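Local coordinates for RabGDI protein (Plasmodium falciparum 3D7, PDB 3P1W), which probably acts as a Rab GDP-dissociation inhibitor, binding prenylated Rab GTPases in the GDP-bound form during vesicle transport, at residues 59-64 with 88-93; 328-333 with 377-382; 94-99 with 437-442; 324-329 with 433-438. One frame throughout, in Å; residues are numbered along the deposited sequence. Where two conformers were deposited one is given.

All four contacts are largely buried but differ in how far backbone pairing gives way to side-chain chemistry. Interaction 2 is regular antiparallel sheet. Interaction 1 is a two-strand miniature of it, pressed against that sheet through Arg328, Ile330 and Ile381. In the other two, one partner belongs to the chain from Tyr433 into helix 440-454: interaction 3 uses one backbone bridge and Lys94, interaction 4 Arg328, both with waters. Interactions 2 and 4 share strand 320-333, while 3 and 4 share Ser437 and His438 and meet where Lys94 and Thr441 touch Thr436 and Asp434. The centre of interaction 3 lies about 4 Å from the centre of the chain, that of interaction 2 about 16 Å.

Interaction 1. Residues 59-64 with 88-93; sequences TASLNL and NVDLIP
Ser61 with Asp90 and Leu62 with Val89 form a two-stranded antiparallel β-ladder, a small separate sheet flanked by helix 64-71 and lying against strand 320-333. Its hydrogen-bonded pair is Leu62 with Val89: Leu62 N reaches Val89 O at 2.8 Å, and the reciprocal bond completes the ring. Past the end of the ladder the pairing persists for one more bond, from Leu91 N to Ala60 O at 3.0 Å, with the donor nearly along the C=O axis. Also beyond the ladder, the methyl CG2 of Thr59 packs on Ile92 CB at 4.1 Å, while the Thr59 hydroxyl turns to Gly56 O and Leu30 N.

The two sides of this little sheet illustrate how a ladder can divide its chemistry. On the side of Leu62 and Val89 the contact is oily. The Leu62 chain leaves with CG anti to its carbonyl carbon (chi1 -68°); with chi2 near 53° as well, Leu62 CD1 comes to Leu91 CG at 3.8 Å. Helix 64-71 closes over the cluster, with Thr70 on Leu62, Leu67 on Val89 and Phe71 on Leu91.

On the opposite side Ser61 and Asp90 are the non-hydrogen-bonded pair, and water joins them. Of the Asp90 carboxylate, OD2 is taken by Tyr250 OH and Leu255 N. Ser61 OG, anti to its own backbone N (chi1 -179°), sits between two waters. One of them donates to Asn88 OD1, whose partner atom Asn88 ND2 is held by Gly371 O; the other lies 2.6 Å from Ser61 OG and donates to Asp90 OD1 at 2.7 Å.

Interaction 2. Residues 328-333 with 377-382; sequences RCICIL and KYIAIV
From Cys329 to Leu333, the strand runs antiparallel to Tyr378-Val382 in the large mixed sheet, at a strand-axis angle of 164°. Six backbone hydrogen bonds join them in pairs, at Cys329 with Val382, Cys331 with Ala380 and Leu333 with Tyr378; the Cys331 N to Ala380 O bond, 2.8 Å long, is the most bent. Between these pairs, α-carbons donate weakly to the same carbonyls, as where Ile379 CA lies 3.3 Å from Cys331 O.

Apolar contacts are sorted by face. On one face Ile330 and Ile381 lie side by side with CG1 atoms 4.0 Å apart. Ile379 joins them, but its two conformers make its contacts with Ile330 and Ile332 less certain. On the other face, with CG anti to the carbonyl carbon and chi2 at -179°, Leu333 CD1 reaches Ala380 CB at 3.9 Å. Cys331 CB lies 3.5 Å from Ala380 O, and helix 396-400 covers Cys331 and Val382.

Polar tips leave the contact. The Tyr378 ring meets Leu333 O only by its edge, through CD2 at 3.9 Å, and Lys377 pairs with Glu406.

Backbone bonds thus set the register; apolar and weakly polar side chains line both faces, and no charged pair joins the strands.

Interaction 3. Residues 94-99 with 437-442; sequences KFILVG and SHFETA
The backbones of Phe95 and His438 form one isolated β-bridge, which joins the chain entering strand 96-97 to the turn before helix 440-454. Its firm hydrogen bond runs from Phe95 N to Ser437 O at 2.8 Å, a carbonyl that also accepts from Asn364. Next to it, His438 CA approaches Phe95 O at 3.1 Å in a CH···O contact.

Apolar contact gathers on the Phe439 ring, whose CD1 is met by Lys94 CB at 3.9 Å and by Ile96 CG1 at 4.0 Å. Ile96 and Phe439 lie alongside each other and point the same way. The Phe95 ring turns elsewhere, edge-to-face with Tyr250.

The charged element is the Lys94 ammonium. Its chain runs extended past His438 O and then folds at the last torsion (chi4 -82°), carrying NZ to a salt bridge with Asp434 and a hydrogen bond to Thr436 O. Lys94 NZ also donates to a water at 2.9 Å. That water is itself held by several groups: it donates to His438 O and, at 2.7 Å, to Thr441 OG1, and accepts from Ala442 N at 3.2 Å. Thr441 OG1 is also hydrogen-bonded to Asp434 OD2. A buried ammonium is thus met by a carboxylate, a carbonyl and water, which would be expected to stabilise its charge. By contrast, Lys94 O is buried here without a partner.

The arrangement is that of a single β-bridge at a sheet margin, here tying the edge of the mixed sheet, at the approach to strand 96-97, to the chain that leads into helix 440-454 of the Rab GDI fold.

Interaction 4. Residues 324-329 with 433-438; sequences GQVIRC and YDATSH
An Asx turn at Asp434, in the loop between strand 427-429 and helix 440-454, presents the carbonyls of Tyr433 and Asp434 to Arg328 on strand 320-333. Two oxygens grip one nitrogen: Arg328 NH2 donates to Asp434 O at 2.9 Å and to Tyr433 O at 3.1 Å. Both acceptors lie close to the guanidinium plane, at its edge. Seen from the carbonyls the approach is steep, since NH2 stands 67° out of the plane of the Asp434 C=O and 76° out of that of Tyr433, so neither bond follows a lone pair.

Water extends the grip to the other nitrogens. One water accepts from Arg328 NH1 and donates to Tyr433 O, while another accepts from Arg328 NE at 2.9 Å and donates to Thr436 O. A buried cation is thereby served by neutral groups, and the nearest carboxylate oxygen, Asp434 OD1, stays 5.8 Å from Arg328 NH2.

Val326 supplies the apolar side. Anti to its backbone N, the methyl Val326 CG2 lies 3.8 Å above the centre of the Arg328 guanidinium and also meets Ala435 CB at 4.0 Å. Tyr433, for its part, turns its ring away to a cation-pi contact with Lys31.

Within the turn itself Asp434 OD1 receives two donors from Thr436: the backbone N, from above the carboxylate plane, and the hydroxyl Thr436 OG1, 2.6 Å from Asp434 OD1, which takes it on its syn lone pair.

Interaction 1. Residues 59-64 with 88-93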
# COMPACT_ATOMS: atom_id res chain seq x y z
N THR A 59 3.43 9.48 -4.98
CA THR A 59 4.25 8.70 -4.05
C THR A 59 5.63 9.31 -3.82
O THR A 59 6.54 8.63 -3.38
CB THR A 59 4.36 7.23 -4.52
OG1 THR A 59 4.76 7.17 -5.92
CG2 THR A 59 2.97 6.51 -4.36
N ALA A 60 5.79 10.61 -4.03
CA ALA A 60 7.11 11.25 -3.81
C ALA A 60 7.57 11.17 -2.36
O ALA A 60 6.76 11.12 -1.44
CB ALA A 60 7.07 12.71 -4.22
N SER A 61 8.90 11.20 -2.20
CA SER A 61 9.56 11.26 -0.92
C SER A 61 10.09 12.69 -0.68
O SER A 61 10.78 13.22 -1.53
CB SER A 61 10.74 10.29 -0.96
OG SER A 61 11.44 10.28 0.26
N LEU A 62 9.77 13.30 0.46
CA LEU A 62 10.16 14.70 0.75
C LEU A 62 11.15 14.82 1.92
O LEU A 62 11.02 14.14 2.94
CB LEU A 62 8.92 15.54 1.07
CG LEU A 62 7.88 15.84 -0.04
CD1 LEU A 62 7.42 14.59 -0.71
CD2 LEU A 62 6.65 16.57 0.56
N ASN A 63 12.14 15.68 1.76
CA ASN A 63 12.98 16.07 2.90
C ASN A 63 12.28 17.16 3.71
O ASN A 63 11.13 17.48 3.44
CB ASN A 63 14.39 16.48 2.44
CG ASN A 63 14.41 17.72 1.54
OD1 ASN A 63 13.43 18.45 1.41
ND2 ASN A 63 15.57 17.95 0.92
N LEU A 64 12.97 17.74 4.69
CA LEU A 64 12.32 18.77 5.50
C LEU A 64 11.94 19.98 4.70
O LEU A 64 10.82 20.46 4.81
CB LEU A 64 13.25 19.26 6.61
CG LEU A 64 13.28 18.53 7.92
CD1 LEU A 64 14.39 19.21 8.74
CD2 LEU A 64 11.92 18.56 8.58
N ASN A 88 13.28 11.54 5.06
CA ASN A 88 12.79 11.01 3.79
C ASN A 88 11.33 10.61 3.99
O ASN A 88 11.04 9.45 4.26
CB ASN A 88 13.63 9.82 3.36
CG ASN A 88 15.07 10.21 3.05
OD1 ASN A 88 15.35 10.80 2.00
ND2 ASN A 88 15.99 9.87 3.94
N VAL A 89 10.43 11.59 3.86
CA VAL A 89 9.02 11.41 4.22
C VAL A 89 8.18 11.08 2.99
O VAL A 89 7.94 11.93 2.13
CB VAL A 89 8.49 12.69 4.91
CG1 VAL A 89 7.00 12.53 5.30
CG2 VAL A 89 9.38 13.07 6.13
N ASP A 90 7.79 9.81 2.89
CA ASP A 90 6.94 9.36 1.83
C ASP A 90 5.55 9.99 1.99
O ASP A 90 4.99 9.99 3.09
CB ASP A 90 6.79 7.84 1.88
CG ASP A 90 8.04 7.09 1.41
OD1 ASP A 90 8.84 7.59 0.60
OD2 ASP A 90 8.21 5.93 1.84
N LEU A 91 5.00 10.56 0.92
CA LEU A 91 3.63 11.06 0.98
C LEU A 91 2.64 9.90 1.19
O LEU A 91 1.61 10.05 1.84
CB LEU A 91 3.25 11.78 -0.30
CG LEU A 91 3.96 13.10 -0.51
CD1 LEU A 91 3.65 13.63 -1.92
CD2 LEU A 91 3.55 14.07 0.53
N ILE A 92 2.98 8.73 0.64
CA ILE A 92 2.12 7.57 0.67
C ILE A 92 2.95 6.35 1.10
O ILE A 92 3.36 5.53 0.26
CB ILE A 92 1.40 7.34 -0.68
CG1 ILE A 92 0.64 8.59 -1.12
CG2 ILE A 92 0.44 6.13 -0.62
CD1 ILE A 92 -0.13 8.48 -2.45
N PRO A 93 3.23 6.25 2.42
CA PRO A 93 4.04 5.15 2.92
C PRO A 93 3.18 3.91 3.00
O PRO A 93 2.21 3.83 3.79
CB PRO A 93 4.47 5.61 4.31
CG PRO A 93 3.40 6.58 4.77
CD PRO A 93 2.86 7.21 3.48
O HOH W 1 5.01 7.45 -1.04
O HOH W 2 13.53 12.04 0.34
O HOH W 3 11.58 7.69 0.61

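Interaction 2. Residues 328-333 with 377-382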
# COMPACT_ATOMS: atom_id res chain seq x y z
N ARG A 328 -4.75 11.73 4.12
CA ARG A 328 -3.57 11.29 4.82
C ARG A 328 -3.02 12.42 5.65
O ARG A 328 -2.90 13.55 5.20
CB ARG A 328 -2.46 10.79 3.85
CG ARG A 328 -2.87 9.63 3.00
CD ARG A 328 -1.73 9.00 2.23
NE ARG A 328 -2.26 7.91 1.41
CZ ARG A 328 -2.81 8.07 0.20
NH1 ARG A 328 -2.86 9.27 -0.38
NH2 ARG A 328 -3.30 7.04 -0.45
N CYS A 329 -2.72 12.09 6.91
CA CYS A 329 -2.20 13.05 7.86
C CYS A 329 -0.88 12.51 8.36
O CYS A 329 -0.84 11.51 9.06
CB CYS A 329 -3.16 13.23 9.05
SG CYS A 329 -2.58 14.59 10.12
N ILE A 330 0.20 13.18 7.95
CA ILE A 330 1.54 12.90 8.42
C ILE A 330 1.80 13.67 9.71
O ILE A 330 1.64 14.89 9.75
CB ILE A 330 2.58 13.29 7.34
CG1 ILE A 330 2.37 12.43 6.08
CG2 ILE A 330 4.02 13.17 7.92
CD1 ILE A 330 3.07 12.96 4.79
N CYS A 331 2.19 12.95 10.77
CA CYS A 331 2.36 13.54 12.09
C CYS A 331 3.78 13.28 12.60
O CYS A 331 4.23 12.13 12.63
CB CYS A 331 1.42 12.89 13.10
SG CYS A 331 -0.30 12.86 12.61
N ILE A 332 4.47 14.34 12.98
CA ILE A 332 5.76 14.20 13.64
C ILE A 332 5.48 14.01 15.11
O ILE A 332 4.82 14.85 15.74
CB ILE A 332 6.64 15.44 13.42
CG1 ILE A 332 7.06 15.55 11.95
CG2 ILE A 332 7.89 15.36 14.27
CD1 ILE A 332 7.79 16.82 11.60
N LEU A 333 6.02 12.92 15.66
CA LEU A 333 5.92 12.61 17.10
C LEU A 333 7.27 12.69 17.80
O LEU A 333 8.32 12.49 17.17
CB LEU A 333 5.36 11.19 17.29
CG LEU A 333 4.14 10.76 16.50
CD1 LEU A 333 3.71 9.32 16.83
CD2 LEU A 333 3.01 11.72 16.73
N LYS A 377 12.96 11.30 16.69
CA LYS A 377 11.64 11.69 16.17
C LYS A 377 11.01 10.53 15.40
O LYS A 377 11.69 9.61 14.93
CB LYS A 377 11.74 12.94 15.28
CG LYS A 377 12.27 14.21 15.97
CD LYS A 377 11.39 14.69 17.14
CE LYS A 377 12.07 15.83 17.90
NZ LYS A 377 11.45 16.10 19.22
N TYR A 378 9.68 10.56 15.30
CA TYR A 378 8.92 9.53 14.63
C TYR A 378 7.90 10.19 13.71
O TYR A 378 7.49 11.34 13.95
CB TYR A 378 8.17 8.65 15.64
CG TYR A 378 9.07 8.05 16.69
CD1 TYR A 378 9.43 6.72 16.62
CD2 TYR A 378 9.61 8.82 17.70
CE1 TYR A 378 10.28 6.16 17.55
CE2 TYR A 378 10.46 8.28 18.64
CZ TYR A 378 10.78 6.94 18.56
OH TYR A 378 11.62 6.36 19.48
N ILE A 379 7.48 9.44 12.70
CA ILE A 379 6.43 9.86 11.80
C ILE A 379 5.30 8.83 11.79
O ILE A 379 5.54 7.66 11.46
CB ILE A 379 6.97 10.05 10.37
CG1 ILE A 379 7.81 11.31 10.29
CG2 ILE A 379 5.86 10.21 9.39
CD1 ILE A 379 6.97 12.53 10.34
N ALA A 380 4.08 9.25 12.13
CA ALA A 380 2.90 8.41 12.03
C ALA A 380 2.00 8.99 10.95
O ALA A 380 1.72 10.18 10.96
CB ALA A 380 2.13 8.35 13.39
N ILE A 381 1.57 8.14 10.03
CA ILE A 381 0.76 8.55 8.90
C ILE A 381 -0.59 7.87 9.00
O ILE A 381 -0.70 6.65 8.86
CB ILE A 381 1.44 8.21 7.57
CG1 ILE A 381 2.89 8.74 7.58
CG2 ILE A 381 0.61 8.80 6.40
CD1 ILE A 381 3.98 7.75 8.10
N VAL A 382 -1.62 8.68 9.25
CA VAL A 382 -2.99 8.20 9.36
C VAL A 382 -3.65 8.34 8.00
O VAL A 382 -3.59 9.41 7.43
CB VAL A 382 -3.77 9.01 10.40
CG1 VAL A 382 -5.23 8.54 10.46
CG2 VAL A 382 -3.11 8.93 11.81

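Interaction 3. Residues 94-99 with 437-442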
# COMPACT_ATOMS: atom_id res chain seq x y z
N LYS A 94 3.47 2.97 2.13
CA LYS A 94 2.80 1.68 2.19
C LYS A 94 3.83 0.60 2.50
O LYS A 94 4.84 0.46 1.78
CB LYS A 94 2.09 1.39 0.88
CG LYS A 94 0.77 2.17 0.71
CD LYS A 94 0.24 2.12 -0.68
CE LYS A 94 -1.10 2.88 -0.81
NZ LYS A 94 -2.35 2.14 -0.39
N PHE A 95 3.57 -0.19 3.51
CA PHE A 95 4.42 -1.34 3.78
C PHE A 95 4.15 -2.53 2.83
O PHE A 95 3.10 -2.64 2.21
CB PHE A 95 4.27 -1.79 5.23
CG PHE A 95 4.61 -0.76 6.25
CD1 PHE A 95 5.62 0.17 6.06
CD2 PHE A 95 3.96 -0.77 7.47
CE1 PHE A 95 5.95 1.07 7.06
CE2 PHE A 95 4.29 0.15 8.45
CZ PHE A 95 5.29 1.06 8.24
N ILE A 96 5.13 -3.42 2.72
CA ILE A 96 5.12 -4.47 1.69
C ILE A 96 5.13 -5.85 2.34
O ILE A 96 6.00 -6.15 3.17
CB ILE A 96 6.35 -4.24 0.80
CG1 ILE A 96 6.20 -2.91 0.06
CG2 ILE A 96 6.58 -5.41 -0.19
CD1 ILE A 96 7.53 -2.33 -0.39
N LEU A 97 4.15 -6.68 1.99
CA LEU A 97 4.05 -8.02 2.53
C LEU A 97 5.18 -8.90 1.96
O LEU A 97 5.35 -9.00 0.74
CB LEU A 97 2.67 -8.62 2.20
CG LEU A 97 2.29 -9.96 2.85
CD1 LEU A 97 2.11 -9.86 4.39
CD2 LEU A 97 1.02 -10.55 2.22
N VAL A 98 5.96 -9.49 2.86
CA VAL A 98 7.12 -10.33 2.46
C VAL A 98 6.75 -11.36 1.40
O VAL A 98 7.48 -11.54 0.44
CB VAL A 98 7.77 -11.00 3.67
CG1 VAL A 98 8.83 -12.07 3.23
CG2 VAL A 98 8.39 -9.96 4.55
N GLY A 99 5.59 -11.99 1.54
CA GLY A 99 5.15 -13.03 0.60
C GLY A 99 4.27 -12.56 -0.55
O GLY A 99 3.77 -13.37 -1.33
N SER A 437 -2.56 0.74 4.19
CA SER A 437 -1.22 1.01 4.74
C SER A 437 -0.19 0.02 4.18
O SER A 437 0.99 0.03 4.55
CB SER A 437 -1.31 0.91 6.26
OG SER A 437 -2.00 -0.28 6.63
N HIS A 438 -0.67 -0.88 3.32
CA HIS A 438 0.17 -1.87 2.69
C HIS A 438 -0.04 -1.82 1.19
O HIS A 438 -0.95 -1.12 0.68
CB HIS A 438 -0.08 -3.29 3.25
CG HIS A 438 -1.53 -3.66 3.39
ND1 HIS A 438 -2.26 -4.21 2.36
CD2 HIS A 438 -2.37 -3.59 4.45
CE1 HIS A 438 -3.49 -4.45 2.78
NE2 HIS A 438 -3.58 -4.08 4.05
N PHE A 439 0.76 -2.60 0.46
CA PHE A 439 0.93 -2.33 -0.98
C PHE A 439 0.02 -3.16 -1.90
O PHE A 439 -0.02 -2.93 -3.12
CB PHE A 439 2.39 -2.57 -1.35
CG PHE A 439 2.93 -1.63 -2.39
CD1 PHE A 439 3.73 -0.57 -2.01
CD2 PHE A 439 2.72 -1.87 -3.76
CE1 PHE A 439 4.25 0.30 -2.97
CE2 PHE A 439 3.21 -1.02 -4.71
CZ PHE A 439 3.97 0.07 -4.33
N GLU A 440 -0.72 -4.12 -1.35
CA GLU A 440 -1.39 -5.13 -2.19
C GLU A 440 -2.29 -4.53 -3.28
O GLU A 440 -2.23 -4.94 -4.44
CB GLU A 440 -2.25 -6.10 -1.36
CG GLU A 440 -2.87 -7.18 -2.24
CD GLU A 440 -4.01 -7.92 -1.62
OE1 GLU A 440 -4.27 -7.75 -0.40
OE2 GLU A 440 -4.64 -8.71 -2.37
N THR A 441 -3.13 -3.59 -2.89
CA THR A 441 -4.09 -3.05 -3.84
C THR A 441 -3.40 -2.26 -4.97
O THR A 441 -3.91 -2.23 -6.10
CB THR A 441 -5.19 -2.23 -3.15
OG1 THR A 441 -4.61 -1.11 -2.48
CG2 THR A 441 -5.97 -3.11 -2.15
N ALA A 442 -2.26 -1.64 -4.69
CA ALA A 442 -1.47 -1.00 -5.72
C ALA A 442 -0.91 -2.04 -6.66
O ALA A 442 -0.94 -1.85 -7.88
CB ALA A 442 -0.35 -0.16 -5.14
O HOH W 4 -3.23 1.80 -3.59
O HOH W 5 -2.12 -0.43 -1.75
O HOH W 6 1.95 -5.73 0.22

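Interaction 4. Residues 324-329 with 433-438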
# COMPACT_ATOMS: atom_id res chain seq x y z
N GLY A 324 -14.30 8.86 -4.97
CA GLY A 324 -14.19 9.35 -3.60
C GLY A 324 -12.93 10.17 -3.37
O GLY A 324 -12.35 10.71 -4.32
N GLN A 325 -12.57 10.31 -2.10
CA GLN A 325 -11.34 11.02 -1.69
C GLN A 325 -10.65 10.23 -0.59
O GLN A 325 -11.29 9.48 0.14
CB GLN A 325 -11.65 12.43 -1.16
CG GLN A 325 -12.21 13.40 -2.18
CD GLN A 325 -12.22 14.83 -1.69
OE1 GLN A 325 -12.79 15.12 -0.66
NE2 GLN A 325 -11.59 15.72 -2.45
N VAL A 326 -9.35 10.45 -0.46
CA VAL A 326 -8.52 9.88 0.61
C VAL A 326 -7.91 11.05 1.41
O VAL A 326 -7.58 12.08 0.83
CB VAL A 326 -7.44 8.94 0.05
CG1 VAL A 326 -6.52 9.65 -1.03
CG2 VAL A 326 -6.58 8.40 1.20
N ILE A 327 -7.81 10.90 2.75
CA ILE A 327 -7.09 11.84 3.58
C ILE A 327 -5.92 11.10 4.18
O ILE A 327 -6.04 9.92 4.59
CB ILE A 327 -8.01 12.48 4.67
CG1 ILE A 327 -7.21 13.46 5.53
CG2 ILE A 327 -8.74 11.39 5.52
CD1 ILE A 327 -8.12 14.39 6.42
N ARG A 328 -4.75 11.73 4.12
CA ARG A 328 -3.57 11.29 4.82
C ARG A 328 -3.02 12.42 5.65
O ARG A 328 -2.90 13.55 5.20
CB ARG A 328 -2.46 10.79 3.85
CG ARG A 328 -2.87 9.63 3.00
CD ARG A 328 -1.73 9.00 2.23
NE ARG A 328 -2.26 7.91 1.41
CZ ARG A 328 -2.81 8.07 0.20
NH1 ARG A 328 -2.86 9.27 -0.38
NH2 ARG A 328 -3.30 7.04 -0.45
N CYS A 329 -2.72 12.09 6.91
CA CYS A 329 -2.20 13.05 7.86
C CYS A 329 -0.88 12.51 8.36
O CYS A 329 -0.84 11.51 9.06
CB CYS A 329 -3.16 13.23 9.05
SG CYS A 329 -2.58 14.59 10.12
N TYR A 433 -3.78 5.94 -5.59
CA TYR A 433 -3.40 5.15 -4.40
C TYR A 433 -4.50 5.28 -3.35
O TYR A 433 -4.95 6.38 -3.05
CB TYR A 433 -2.03 5.56 -3.83
CG TYR A 433 -0.94 5.33 -4.82
CD1 TYR A 433 -0.32 4.10 -4.93
CD2 TYR A 433 -0.61 6.32 -5.74
CE1 TYR A 433 0.63 3.88 -5.91
CE2 TYR A 433 0.33 6.11 -6.72
CZ TYR A 433 0.95 4.89 -6.79
OH TYR A 433 1.86 4.67 -7.79
N ASP A 434 -4.93 4.13 -2.83
CA ASP A 434 -5.99 4.10 -1.79
C ASP A 434 -5.43 4.23 -0.38
O ASP A 434 -4.21 4.33 -0.15
CB ASP A 434 -6.87 2.85 -1.99
CG ASP A 434 -6.17 1.56 -1.61
OD1 ASP A 434 -5.18 1.59 -0.84
OD2 ASP A 434 -6.60 0.49 -2.08
N ALA A 435 -6.34 4.27 0.60
CA ALA A 435 -5.98 4.51 1.98
C ALA A 435 -5.20 3.37 2.65
O ALA A 435 -4.68 3.58 3.74
CB ALA A 435 -7.27 4.82 2.82
N THR A 436 -5.13 2.19 2.04
CA THR A 436 -4.52 1.04 2.77
C THR A 436 -3.04 1.35 3.12
O THR A 436 -2.37 2.06 2.40
CB THR A 436 -4.62 -0.27 1.99
OG1 THR A 436 -3.95 -0.16 0.72
CG2 THR A 436 -6.11 -0.63 1.72
N SER A 437 -2.56 0.74 4.19
CA SER A 437 -1.22 1.01 4.74
C SER A 437 -0.19 0.02 4.18
O SER A 437 0.99 0.03 4.55
CB SER A 437 -1.31 0.91 6.26
OG SER A 437 -2.00 -0.28 6.63
N HIS A 438 -0.67 -0.88 3.32
CA HIS A 438 0.17 -1.87 2.69
C HIS A 438 -0.04 -1.82 1.19
O HIS A 438 -0.95 -1.12 0.68
CB HIS A 438 -0.08 -3.29 3.25
CG HIS A 438 -1.53 -3.66 3.39
ND1 HIS A 438 -2.26 -4.21 2.36
CD2 HIS A 438 -2.37 -3.59 4.45
CE1 HIS A 438 -3.49 -4.45 2.78
NE2 HIS A 438 -3.58 -4.08 4.05
O HOH W 7 -2.07 5.16 2.16
O HOH W 8 -3.82 8.92 -3.12